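Local coordinates for p800 reaction center core protein (Heliobacterium modesticaldum, PDB 5V8K) that forms the core of a homodimeric photosynthetic reaction centre, holding bacteriochlorophyll g pigments and helping to bind a [4Fe-4S] cluster, at residues 38-42 with 79-83; 56-60 with 259-263; 65-69 with 138-142. All coordinates share one frame; numbering follows the deposited sequence.

Interaction 1: residues 38-42 with 79-83; sequences FILVH and ALFVA. With GBF (Bacteriochlorophyll g), chain H.
Leu40 and Val41 press against helix 77-97, and the seam they make sits beside a histidine-ligated bacteriochlorophyll of the type I reaction-centre family. The two neighbours use different hollows. Leu40 enters the shallow one formed by Ala79, Val82 and Ala83, a single helical turn whose two alanines offer little relief. Its CB lies 3.8 Å from CB of Ala83, and its CG stands anti to the carbonyl carbon (chi1 -66°), carrying CD1 onward to the rim of the hollow. There CD1 comes within 3.7 Å of Val82 CG1, the two side chains crossing obliquely, and also nears the carbonyl oxygen of Ala79. Val41 works as a two-pronged wedge between helix and pigment. Its CG2 prong rests 3.7 Å from Ala83 CB. More loosely, Val41 CG2 also meets Leu80 CD2 at 4.1 Å. The CG1 prong points to the macrocycle, 3.4 Å from O1D, the carbonyl oxygen of the pigment's methyl ester, and also lies above the rim of one face of the His42 imidazole. On the helical side Ala83 CB meets the pigment methyl CMD, while Leu80 CD2 lies near the ketone oxygen OBD, so pigment and helix share one wall of the seam. The turn itself is tightened by Phe38 O, which accepts from both Val41 N and His42 N. Putting an alanine in place of His42 would probably leave the magnesium without its imidazole ligand and the macrocycle less firmly fixed above Val41. The pigment is also held by a hydrogen bond from Arg84 NE, while NE2 of His42 binds the magnesium at 2.5 Å.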
loop_
_atom_site.group_PDB
_atom_site.type_symbol
_atom_site.label_atom_id
_atom_site.label_comp_id
_atom_site.label_asym_id
_atom_site.label_seq_id
_atom_site.Cartn_x
_atom_site.Cartn_y
_atom_site.Cartn_z
ATOM N N PHE A 38 -21.017 -28.936 3.605
ATOM C CA PHE A 38 -19.652 -28.849 4.109
ATOM C C PHE A 38 -19.593 -28.014 5.390
ATOM O O PHE A 38 -18.992 -28.424 6.396
ATOM C CB PHE A 38 -18.740 -28.254 3.036
ATOM C CG PHE A 38 -17.360 -27.934 3.520
ATOM C CD1 PHE A 38 -16.445 -28.937 3.711
ATOM C CD2 PHE A 38 -16.989 -26.642 3.795
ATOM C CE1 PHE A 38 -15.187 -28.669 4.146
ATOM C CE2 PHE A 38 -15.704 -26.358 4.249
ATOM C CZ PHE A 38 -14.811 -27.380 4.430
ATOM N N ILE A 39 -20.245 -26.845 5.377
ATOM C CA ILE A 39 -20.026 -25.851 6.422
ATOM C C ILE A 39 -20.809 -26.148 7.696
ATOM O O ILE A 39 -20.487 -25.588 8.748
ATOM C CB ILE A 39 -20.315 -24.442 5.836
ATOM C CG1 ILE A 39 -19.671 -23.385 6.685
ATOM C CG2 ILE A 39 -21.803 -24.121 5.705
ATOM C CD1 ILE A 39 -18.098 -23.471 6.719
ATOM N N LEU A 40 -21.800 -27.043 7.659
ATOM C CA LEU A 40 -22.420 -27.536 8.894
ATOM C C LEU A 40 -21.573 -28.575 9.627
ATOM O O LEU A 40 -21.858 -28.872 10.796
ATOM C CB LEU A 40 -23.818 -28.135 8.600
ATOM C CG LEU A 40 -24.851 -27.092 8.108
ATOM C CD1 LEU A 40 -26.159 -27.762 7.724
ATOM C CD2 LEU A 40 -25.105 -26.025 9.158
ATOM N N VAL A 41 -20.525 -29.097 8.998
ATOM C CA VAL A 41 -19.769 -30.230 9.515
ATOM C C VAL A 41 -18.311 -29.876 9.776
ATOM O O VAL A 41 -17.740 -30.313 10.775
ATOM C CB VAL A 41 -19.864 -31.432 8.549
ATOM C CG1 VAL A 41 -18.920 -32.557 8.975
ATOM C CG2 VAL A 41 -21.284 -31.948 8.524
ATOM N N HIS A 42 -17.679 -29.133 8.874
ATOM C CA HIS A 42 -16.267 -28.803 8.952
ATOM C C HIS A 42 -16.091 -27.302 9.197
ATOM O O HIS A 42 -17.009 -26.511 9.006
ATOM C CB HIS A 42 -15.558 -29.214 7.663
ATOM C CG HIS A 42 -15.617 -30.669 7.392
ATOM N ND1 HIS A 42 -14.846 -31.581 8.076
ATOM C CD2 HIS A 42 -16.365 -31.381 6.524
ATOM C CE1 HIS A 42 -15.117 -32.796 7.641
ATOM N NE2 HIS A 42 -16.041 -32.703 6.708
ATOM N N ALA A 79 -28.341 -30.905 12.760
ATOM C CA ALA A 79 -27.347 -30.336 11.859
ATOM C C ALA A 79 -26.805 -31.392 10.902
ATOM O O ALA A 79 -26.666 -31.139 9.698
ATOM C CB ALA A 79 -26.203 -29.706 12.667
ATOM N N LEU A 80 -26.509 -32.588 11.422
ATOM C CA LEU A 80 -25.978 -33.656 10.575
ATOM C C LEU A 80 -27.025 -34.138 9.581
ATOM O O LEU A 80 -26.715 -34.365 8.414
ATOM C CB LEU A 80 -25.463 -34.816 11.429
ATOM C CG LEU A 80 -24.241 -34.536 12.307
ATOM C CD1 LEU A 80 -23.903 -35.788 13.088
ATOM C CD2 LEU A 80 -23.063 -34.140 11.483
ATOM N N PHE A 81 -28.269 -34.300 10.008
ATOM C CA PHE A 81 -29.281 -34.706 9.046
ATOM C C PHE A 81 -29.408 -33.677 7.932
ATOM O O PHE A 81 -29.474 -34.029 6.753
ATOM C CB PHE A 81 -30.629 -34.915 9.733
ATOM C CG PHE A 81 -31.774 -35.175 8.775
ATOM C CD1 PHE A 81 -31.965 -36.431 8.203
ATOM C CD2 PHE A 81 -32.667 -34.168 8.468
ATOM C CE1 PHE A 81 -33.038 -36.676 7.337
ATOM C CE2 PHE A 81 -33.730 -34.397 7.598
ATOM C CZ PHE A 81 -33.913 -35.653 7.038
ATOM N N VAL A 82 -29.434 -32.396 8.283
ATOM C CA VAL A 82 -29.494 -31.358 7.254
ATOM C C VAL A 82 -28.263 -31.426 6.357
ATOM O O VAL A 82 -28.362 -31.332 5.125
ATOM C CB VAL A 82 -29.655 -29.972 7.899
ATOM C CG1 VAL A 82 -29.559 -28.855 6.833
ATOM C CG2 VAL A 82 -30.991 -29.866 8.607
ATOM N N ALA A 83 -27.082 -31.583 6.947
ATOM C CA ALA A 83 -25.875 -31.554 6.133
ATOM C C ALA A 83 -25.821 -32.744 5.182
ATOM O O ALA A 83 -25.430 -32.592 4.020
ATOM C CB ALA A 83 -24.643 -31.523 7.027
HETATM MG MG GBF H . -16.477 -34.698 5.315
HETATM C CHA GBF H . -18.597 -36.212 7.659
HETATM C CHB GBF H . -13.953 -36.349 6.655
HETATM C CHC GBF H . -14.771 -33.795 2.463
HETATM C CHD GBF H . -19.420 -33.208 3.907
HETATM N NA GBF H . -16.293 -35.967 6.843
HETATM C C1A GBF H . -17.136 -36.491 7.735
HETATM C C2A GBF H . -16.651 -37.494 8.747
HETATM C C3A GBF H . -15.164 -37.197 8.604
HETATM C C4A GBF H . -15.134 -36.459 7.290
HETATM C CMA GBF H . -14.640 -36.331 9.731
HETATM C CAA GBF H . -16.994 -38.982 8.489
HETATM C CBA GBF H . -16.569 -39.448 7.104
HETATM C CGA GBF H . -16.978 -40.888 6.898
HETATM O O1A GBF H . -17.377 -41.557 7.843
HETATM O O2A GBF H . -16.687 -41.552 5.630
HETATM N NB GBF H . -14.609 -35.056 4.640
HETATM C C1B GBF H . -13.670 -35.713 5.334
HETATM C C2B GBF H . -12.506 -35.703 4.577
HETATM C C3B GBF H . -12.775 -34.990 3.412
HETATM C C4B GBF H . -14.099 -34.595 3.501
HETATM C CMB GBF H . -11.211 -36.348 4.989
HETATM C CAB GBF H . -11.864 -34.691 2.277
HETATM C CBB GBF H . -10.651 -35.162 2.079
HETATM N NC GBF H . -16.994 -33.707 3.612
HETATM C C1C GBF H . -16.195 -33.418 2.576
HETATM C C2C GBF H . -16.597 -32.674 1.348
HETATM C C3C GBF H . -17.951 -32.561 1.930
HETATM C C4C GBF H . -18.141 -33.142 3.190
HETATM C CMC GBF H . -15.800 -31.399 1.173
HETATM C CAC GBF H . -19.069 -31.889 1.211
HETATM C CBC GBF H . -18.854 -31.253 -0.142
HETATM N ND GBF H . -18.470 -34.642 5.587
HETATM C C1D GBF H . -19.566 -34.095 5.081
HETATM C C2D GBF H . -21.018 -34.394 5.724
HETATM C C3D GBF H . -20.415 -35.214 6.660
HETATM C C4D GBF H . -19.014 -35.382 6.620
HETATM C CMD GBF H . -22.449 -34.020 5.499
HETATM C CAD GBF H . -20.903 -35.922 7.857
HETATM O OBD GBF H . -22.069 -36.232 8.285
HETATM C CBD GBF H . -19.756 -36.639 8.481
HETATM C CGD GBF H . -19.724 -36.374 9.969
HETATM O O1D GBF H . -19.049 -35.531 10.543
HETATM O O2D GBF H . -20.581 -37.179 10.790
HETATM C CED GBF H . -20.087 -37.602 12.067
#

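Interaction 2: residues 56-60 with 259-263. With GBF (Bacteriochlorophyll g), chain B.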
loop_
_atom_site.group_PDB
_atom_site.type_symbol
_atom_site.label_atom_id
_atom_site.label_comp_id
_atom_site.label_asym_id
_atom_site.label_seq_id
_atom_site.Cartn_x
_atom_site.Cartn_y
_atom_site.Cartn_z
ATOM N N ALA A 56 -16.037 -18.366 11.076
ATOM C CA ALA A 56 -16.848 -17.796 10.030
ATOM C C ALA A 56 -16.762 -18.725 8.851
ATOM O O ALA A 56 -15.689 -19.283 8.615
ATOM C CB ALA A 56 -16.396 -16.379 9.669
ATOM N N PRO A 57 -17.693 -18.534 7.935
ATOM C CA PRO A 57 -19.099 -18.735 7.620
ATOM C C PRO A 57 -19.897 -19.695 8.517
ATOM O O PRO A 57 -21.109 -19.475 8.534
ATOM C CB PRO A 57 -19.066 -19.208 6.143
ATOM C CG PRO A 57 -17.715 -19.415 5.809
ATOM C CD PRO A 57 -16.924 -19.386 7.011
ATOM N N ALA A 58 -19.313 -20.671 9.227
ATOM C CA ALA A 58 -20.151 -21.680 9.884
ATOM C C ALA A 58 -21.121 -21.055 10.878
ATOM O O ALA A 58 -22.269 -21.494 10.999
ATOM C CB ALA A 58 -19.265 -22.722 10.578
ATOM N N THR A 59 -20.676 -20.026 11.599
ATOM C CA THR A 59 -21.520 -19.366 12.590
ATOM C C THR A 59 -22.829 -18.875 11.993
ATOM O O THR A 59 -23.881 -18.932 12.648
ATOM C CB THR A 59 -20.784 -18.178 13.219
ATOM O OG1 THR A 59 -20.196 -17.375 12.175
ATOM C CG2 THR A 59 -19.748 -18.673 14.176
ATOM N N MET A 60 -22.784 -18.340 10.772
ATOM C CA MET A 60 -24.004 -17.779 10.196
ATOM C C MET A 60 -24.994 -18.885 9.861
ATOM O O MET A 60 -26.206 -18.717 10.018
ATOM C CB MET A 60 -23.698 -16.929 8.944
ATOM C CG MET A 60 -23.182 -15.552 9.275
ATOM S SD MET A 60 -22.964 -14.566 7.806
ATOM C CE MET A 60 -21.375 -15.194 7.213
ATOM N N LEU A 259 -22.432 -11.138 14.406
ATOM C CA LEU A 259 -22.712 -11.983 13.250
ATOM C C LEU A 259 -23.540 -11.242 12.215
ATOM O O LEU A 259 -23.363 -11.468 11.016
ATOM C CB LEU A 259 -23.436 -13.261 13.660
ATOM C CG LEU A 259 -22.725 -14.147 14.681
ATOM C CD1 LEU A 259 -23.547 -15.384 14.940
ATOM C CD2 LEU A 259 -21.326 -14.526 14.155
ATOM N N VAL A 260 -24.438 -10.361 12.664
ATOM C CA VAL A 260 -25.207 -9.563 11.722
ATOM C C VAL A 260 -24.255 -8.754 10.834
ATOM O O VAL A 260 -24.418 -8.675 9.614
ATOM C CB VAL A 260 -26.191 -8.641 12.452
ATOM C CG1 VAL A 260 -27.062 -7.907 11.432
ATOM C CG2 VAL A 260 -27.050 -9.391 13.426
ATOM N N LYS A 261 -23.269 -8.115 11.444
ATOM C CA LYS A 261 -22.358 -7.290 10.660
ATOM C C LYS A 261 -21.453 -8.116 9.755
ATOM O O LYS A 261 -21.039 -7.610 8.707
ATOM C CB LYS A 261 -21.561 -6.379 11.586
ATOM C CG LYS A 261 -22.445 -5.340 12.172
ATOM C CD LYS A 261 -21.742 -4.426 13.130
ATOM C CE LYS A 261 -21.421 -5.106 14.391
ATOM N NZ LYS A 261 -20.694 -4.229 15.326
ATOM N N GLN A 262 -21.181 -9.382 10.086
ATOM C CA GLN A 262 -20.485 -10.250 9.132
ATOM C C GLN A 262 -21.357 -10.518 7.911
ATOM O O GLN A 262 -20.885 -10.440 6.768
ATOM C CB GLN A 262 -20.074 -11.564 9.784
ATOM C CG GLN A 262 -18.886 -11.436 10.714
ATOM C CD GLN A 262 -18.701 -12.652 11.642
ATOM O OE1 GLN A 262 -19.000 -13.784 11.275
ATOM N NE2 GLN A 262 -18.174 -12.413 12.820
ATOM N N ALA A 263 -22.642 -10.778 8.125
ATOM C CA ALA A 263 -23.551 -10.978 7.006
ATOM C C ALA A 263 -23.677 -9.715 6.168
ATOM O O ALA A 263 -23.770 -9.774 4.935
ATOM C CB ALA A 263 -24.918 -11.387 7.508
HETATM MG MG GBF B . -7.021 -18.622 8.534
HETATM C CHA GBF B . -10.424 -18.349 9.523
HETATM C CHB GBF B . -6.988 -21.610 9.835
HETATM C CHC GBF B . -4.063 -19.052 6.800
HETATM C CHD GBF B . -7.544 -15.611 6.685
HETATM N NA GBF B . -8.386 -19.718 9.484
HETATM C C1A GBF B . -9.675 -19.570 9.861
HETATM C C2A GBF B . -10.393 -20.689 10.628
HETATM C C3A GBF B . -9.134 -21.420 11.026
HETATM C C4A GBF B . -8.103 -20.891 10.047
HETATM C CMA GBF B . -8.702 -20.971 12.408
HETATM C CAA GBF B . -11.405 -21.466 9.794
HETATM C CBA GBF B . -10.821 -22.023 8.500
HETATM C CGA GBF B . -10.983 -21.032 7.362
HETATM O O1A GBF B . -11.911 -20.236 7.308
HETATM O O2A GBF B . -10.042 -20.979 6.304
HETATM N NB GBF B . -5.736 -20.189 8.330
HETATM C C1B GBF B . -5.813 -21.338 8.998
HETATM C C2B GBF B . -4.720 -22.143 8.686
HETATM C C3B GBF B . -3.944 -21.408 7.799
HETATM C C4B GBF B . -4.579 -20.168 7.654
HETATM C CMB GBF B . -4.498 -23.574 9.167
HETATM C CAB GBF B . -2.654 -21.773 7.179
HETATM C CBB GBF B . -2.108 -22.950 7.094
HETATM N NC GBF B . -6.023 -17.523 7.108
HETATM C C1C GBF B . -4.865 -17.844 6.532
HETATM C C2C GBF B . -4.186 -17.016 5.486
HETATM C C3C GBF B . -5.327 -16.074 5.546
HETATM C C4C GBF B . -6.315 -16.370 6.467
HETATM C CMC GBF B . -2.933 -16.416 6.106
HETATM C CAC GBF B . -5.419 -14.896 4.655
HETATM C CBC GBF B . -4.354 -14.602 3.619
HETATM N ND GBF B . -8.495 -17.360 8.071
HETATM C C1D GBF B . -8.627 -16.170 7.495
HETATM C C2D GBF B . -9.952 -15.298 7.635
HETATM C C3D GBF B . -10.499 -16.287 8.445
HETATM C C4D GBF B . -9.714 -17.444 8.712
HETATM C CMD GBF B . -10.388 -13.985 7.124
HETATM C CAD GBF B . -11.776 -16.476 9.155
HETATM O OBD GBF B . -12.820 -15.744 9.275
HETATM C CBD GBF B . -11.801 -17.876 9.735
HETATM C CGD GBF B . -12.089 -17.795 11.193
HETATM O O1D GBF B . -13.200 -17.974 11.641
HETATM O O2D GBF B . -11.005 -17.433 12.071
HETATM C CED GBF B . -11.210 -17.071 13.422
HETATM C C1 GBF B . -10.498 -20.312 5.095
HETATM C C2 GBF B . -11.286 -21.293 4.209
HETATM C C3 GBF B . -12.542 -21.086 3.739
HETATM C C4 GBF B . -13.260 -19.818 4.098
HETATM C C5 GBF B . -13.167 -22.173 2.877
HETATM C C6 GBF B . -14.684 -22.256 3.025
HETATM C C7 GBF B . -15.294 -23.187 2.002
HETATM C C8 GBF B . -16.637 -23.127 1.801
HETATM C C9 GBF B . -17.462 -22.170 2.625
HETATM C C10 GBF B . -17.390 -24.004 0.805
HETATM C C11 GBF B . -16.469 -24.686 -0.191
HETATM C C12 GBF B . -17.223 -25.135 -1.431
HETATM C C13 GBF B . -17.614 -26.401 -1.649
HETATM C C14 GBF B . -17.336 -27.464 -0.640
HETATM C C15 GBF B . -18.340 -26.755 -2.928
HETATM O O HOH W 1 -18.090 -15.977 12.875
HETATM O O HOH W 2 -20.041 -15.992 9.835
#
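Thr59 and Gln262 face each other across a pair of waters that bridge the same two oxygens, and through this polar pair the N-terminal turn of helix 58-67 packs on helix 258-291. OG1 of Thr59 and OE1 of Gln262 stand 3.9 Å apart, too far for a direct bond, and the waters lie on different sides of the line between them. Each donates to OE1, one at 2.9 Å and the other at 2.8 Å, and each also pairs with the threonine hydroxyl. OE1 is thus gripped twice, while the other end of the amide is held by NE2 bonding to Ala598 O; together these should fix which way the amide is turned. The hydroxyl takes the position between backbone N and carbonyl carbon (chi1 48°), which also brings OG1 within 3.6 Å of Leu259 CD2. Beside this polar bridge the contact is apolar. Met60 supplies its sulfur as the touching atom, SD resting 3.7 Å from CB of Ala263 and equally near that residue's CA, where the small alanine lets the thioether settle close to the helix. At the other end, Ala56 N donates a nearly straight bond (161°) to the ester carbonyl oxygen O1D of the bacteriochlorophyll, just ahead of Pro57 at the N-cap of helix 58-67. Lys261 of helix 258-291 forms a salt bridge with Asp460, a calcium ligand. Helix 575-599 closes over Ala56 and Gln262 through Trp595 and Met599, and helix 234-240 brings Met235 against Leu259 and Ala263.

Interaction 3: residues 65-69 with 138-142. With GBF (Bacteriochlorophyll g), chain O.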
loop_
_atom_site.group_PDB
_atom_site.type_symbol
_atom_site.label_atom_id
_atom_site.label_comp_id
_atom_site.label_asym_id
_atom_site.label_seq_id
_atom_site.Cartn_x
_atom_site.Cartn_y
_atom_site.Cartn_z
ATOM N N LEU A 65 -29.864 -22.463 11.660
ATOM C CA LEU A 65 -30.474 -23.636 12.291
ATOM C C LEU A 65 -31.268 -23.204 13.505
ATOM O O LEU A 65 -32.392 -23.675 13.738
ATOM C CB LEU A 65 -29.420 -24.655 12.724
ATOM C CG LEU A 65 -28.601 -25.406 11.682
ATOM C CD1 LEU A 65 -27.745 -26.431 12.377
ATOM C CD2 LEU A 65 -29.501 -26.063 10.711
ATOM N N TYR A 66 -30.661 -22.329 14.306
ATOM C CA TYR A 66 -31.300 -21.764 15.480
ATOM C C TYR A 66 -32.630 -21.109 15.135
ATOM O O TYR A 66 -33.648 -21.364 15.784
ATOM C CB TYR A 66 -30.341 -20.765 16.111
ATOM C CG TYR A 66 -30.946 -19.976 17.222
ATOM C CD1 TYR A 66 -31.214 -20.569 18.443
ATOM C CD2 TYR A 66 -31.255 -18.630 17.049
ATOM C CE1 TYR A 66 -31.779 -19.836 19.483
ATOM C CE2 TYR A 66 -31.815 -17.897 18.069
ATOM C CZ TYR A 66 -32.065 -18.507 19.272
ATOM O OH TYR A 66 -32.624 -17.794 20.278
ATOM N N GLN A 67 -32.633 -20.247 14.120
ATOM C CA GLN A 67 -33.855 -19.558 13.726
ATOM C C GLN A 67 -34.916 -20.538 13.236
ATOM O O GLN A 67 -36.111 -20.272 13.361
ATOM C CB GLN A 67 -33.533 -18.528 12.639
ATOM C CG GLN A 67 -34.733 -17.665 12.198
ATOM C CD GLN A 67 -34.435 -16.847 10.949
ATOM O OE1 GLN A 67 -33.651 -17.251 10.087
ATOM N NE2 GLN A 67 -35.057 -15.683 10.856
ATOM N N LEU A 68 -34.510 -21.671 12.668
ATOM C CA LEU A 68 -35.484 -22.662 12.221
ATOM C C LEU A 68 -36.098 -23.459 13.367
ATOM O O LEU A 68 -37.006 -24.264 13.127
ATOM C CB LEU A 68 -34.845 -23.617 11.229
ATOM C CG LEU A 68 -34.360 -22.905 9.960
ATOM C CD1 LEU A 68 -33.248 -23.682 9.339
ATOM C CD2 LEU A 68 -35.511 -22.731 8.989
ATOM N N GLY A 69 -35.679 -23.217 14.596
ATOM C CA GLY A 69 -36.177 -24.003 15.713
ATOM C C GLY A 69 -35.536 -25.363 15.879
ATOM O O GLY A 69 -36.063 -26.190 16.630
ATOM N N TYR A 138 -45.822 -26.003 10.729
ATOM C CA TYR A 138 -44.717 -26.647 11.435
ATOM C C TYR A 138 -43.858 -25.677 12.225
ATOM O O TYR A 138 -43.335 -26.051 13.270
ATOM C CB TYR A 138 -43.859 -27.441 10.436
ATOM C CG TYR A 138 -44.736 -28.463 9.704
ATOM C CD1 TYR A 138 -45.081 -29.678 10.303
ATOM C CD2 TYR A 138 -45.265 -28.188 8.440
ATOM C CE1 TYR A 138 -45.904 -30.604 9.649
ATOM C CE2 TYR A 138 -46.072 -29.095 7.782
ATOM C CZ TYR A 138 -46.398 -30.303 8.388
ATOM O OH TYR A 138 -47.214 -31.201 7.726
ATOM N N GLY A 139 -43.707 -24.444 11.761
ATOM C CA GLY A 139 -43.220 -23.377 12.601
ATOM C C GLY A 139 -41.753 -23.074 12.396
ATOM O O GLY A 139 -41.043 -23.715 11.620
ATOM N N ILE A 140 -41.328 -22.026 13.094
ATOM C CA ILE A 140 -39.945 -21.653 13.243
ATOM C C ILE A 140 -39.715 -21.384 14.722
ATOM O O ILE A 140 -40.630 -21.496 15.532
ATOM C CB ILE A 140 -39.576 -20.415 12.397
ATOM C CG1 ILE A 140 -40.402 -19.188 12.819
ATOM C CG2 ILE A 140 -39.791 -20.673 10.906
ATOM C CD1 ILE A 140 -39.856 -17.886 12.227
ATOM N N LEU A 141 -38.501 -20.982 15.067
ATOM C CA LEU A 141 -38.255 -20.591 16.445
ATOM C C LEU A 141 -39.245 -19.502 16.850
ATOM O O LEU A 141 -39.474 -18.539 16.111
ATOM C CB LEU A 141 -36.812 -20.117 16.609
ATOM C CG LEU A 141 -36.402 -19.761 18.038
ATOM C CD1 LEU A 141 -36.322 -20.997 18.871
ATOM C CD2 LEU A 141 -35.060 -19.005 18.031
ATOM N N GLY A 142 -39.880 -19.695 18.002
ATOM C CA GLY A 142 -40.835 -18.748 18.526
ATOM C C GLY A 142 -40.270 -17.948 19.691
ATOM O O GLY A 142 -39.133 -18.158 20.141
HETATM MG MG GBF O . -40.883 -28.396 5.840
HETATM C CHA GBF O . -39.484 -30.155 8.540
HETATM C CHB GBF O . -37.920 -27.140 5.201
HETATM C CHC GBF O . -42.344 -27.062 2.994
HETATM C CHD GBF O . -43.735 -30.549 6.219
HETATM N NA GBF O . -39.122 -28.527 6.736
HETATM C C1A GBF O . -38.673 -29.074 7.886
HETATM C C2A GBF O . -37.177 -29.197 7.989
HETATM C C3A GBF O . -36.861 -27.892 7.230
HETATM C C4A GBF O . -38.041 -27.866 6.315
HETATM C CMA GBF O . -36.867 -26.646 8.098
HETATM C CAA GBF O . -36.671 -30.488 7.357
HETATM C CBA GBF O . -35.320 -30.462 6.651
HETATM C CGA GBF O . -35.210 -31.597 5.661
HETATM O O1A GBF O . -35.860 -32.618 5.767
HETATM O O2A GBF O . -34.483 -31.382 4.439
HETATM N NB GBF O . -40.156 -27.359 4.236
HETATM C C1B GBF O . -38.958 -26.781 4.218
HETATM C C2B GBF O . -38.873 -25.928 3.128
HETATM C C3B GBF O . -40.120 -25.909 2.535
HETATM C C4B GBF O . -40.916 -26.779 3.295
HETATM C CMB GBF O . -37.652 -25.185 2.683
HETATM C CAB GBF O . -40.555 -25.152 1.337
HETATM C CBB GBF O . -39.950 -24.192 0.660
HETATM N NC GBF O . -42.647 -28.728 4.868
HETATM C C1C GBF O . -43.085 -28.110 3.768
HETATM C C2C GBF O . -44.394 -28.375 3.115
HETATM C C3C GBF O . -44.650 -29.415 4.138
HETATM C C4C GBF O . -43.672 -29.582 5.109
HETATM C CMC GBF O . -45.298 -27.153 3.221
HETATM C CAC GBF O . -45.893 -30.241 4.191
HETATM C CBC GBF O . -46.998 -30.110 3.170
HETATM N ND GBF O . -41.543 -29.933 6.981
HETATM C C1D GBF O . -42.603 -30.712 7.146
HETATM C C2D GBF O . -42.649 -31.833 8.333
HETATM C C3D GBF O . -41.383 -31.438 8.726
HETATM C C4D GBF O . -40.740 -30.397 8.006
HETATM C CMD GBF O . -43.580 -32.883 8.862
HETATM C CAD GBF O . -40.517 -31.789 9.862
HETATM O OBD GBF O . -40.490 -32.729 10.710
HETATM C CBD GBF O . -39.260 -31.035 9.720
HETATM C CGD GBF O . -39.002 -30.189 10.926
HETATM O O1D GBF O . -38.001 -30.378 11.595
HETATM O O2D GBF O . -39.949 -29.140 11.290
HETATM C CED GBF O . -39.543 -27.852 11.760
HETATM C C1 GBF O . -33.591 -32.368 3.958
HETATM C C2 GBF O . -33.930 -32.662 2.517
HETATM C C3 GBF O . -33.304 -32.086 1.492
HETATM C C4 GBF O . -32.226 -31.085 1.727
HETATM C C5 GBF O . -33.718 -32.428 0.083
HETATM C C6 GBF O . -33.134 -33.733 -0.434
HETATM C C7 GBF O . -33.486 -33.808 -1.905
HETATM C C8 GBF O . -32.907 -34.682 -2.743
HETATM C C9 GBF O . -31.850 -35.627 -2.222
HETATM C C10 GBF O . -33.304 -34.691 -4.198
HETATM O O HOH W 3 -38.813 -24.500 10.928
#
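Leu141 lays its side chain over the last turn of helix 58-67, and its path can be followed atom by atom. CB starts 3.3 Å from the carbonyl oxygen of Gln67 and 3.5 Å from that of Tyr66. With CG anti to the backbone N (chi1 -176°), the chain then runs past the tyrosine carbonyl, CG lying 3.9 Å from Tyr66 O and CD1 slightly farther from it. The other branch finishes over the aromatic ring: CD2 sits 3.6 Å from the centroid of Tyr66, 24° off the ring normal, a CH-pi contact displaced toward the CZ side. A backbone bond helps place the residue: Leu141 N donates to Gln67 O at 3.0 Å, from well above the carbonyl plane (38° out of it). Gly69 ends the helix in a Schellman motif; at its positive phi a CB would jam against the preceding carbonyl O, and would also lie close to Leu141 N. Farther along, the ring of Tyr138 lies face-on over bacteriochlorophyll atom CHD, 3.2 Å from its CE2. The contact thus joins two helix ends: helix 113-137 gives way to strand 140-141, whose Ile140 pairs with Glu148 of antiparallel strand 147-148, while helix 234-240 touches Tyr66 and Gln67.

How the interactions relate
Helix 58-67 ties the three contacts together. Interaction 2 uses its first turn and interaction 3 its last, their centres about 18 Å apart and their nearest atoms about 5 Å apart, without touching. Interaction 1 packs along the helix between them: Ile39 O meets Ala58 CB at 3.6 Å on the side of interaction 2, and Ala79 CB meets Leu65 CD1 at 3.6 Å on that of interaction 3. Its centre lies about 16 and 17 Å from theirs. Each site touches a different bacteriochlorophyll g in its own way, by metal ligation, by a backbone hydrogen bond or by a tyrosine face, illustrating how pigments are bound where chain segments meet.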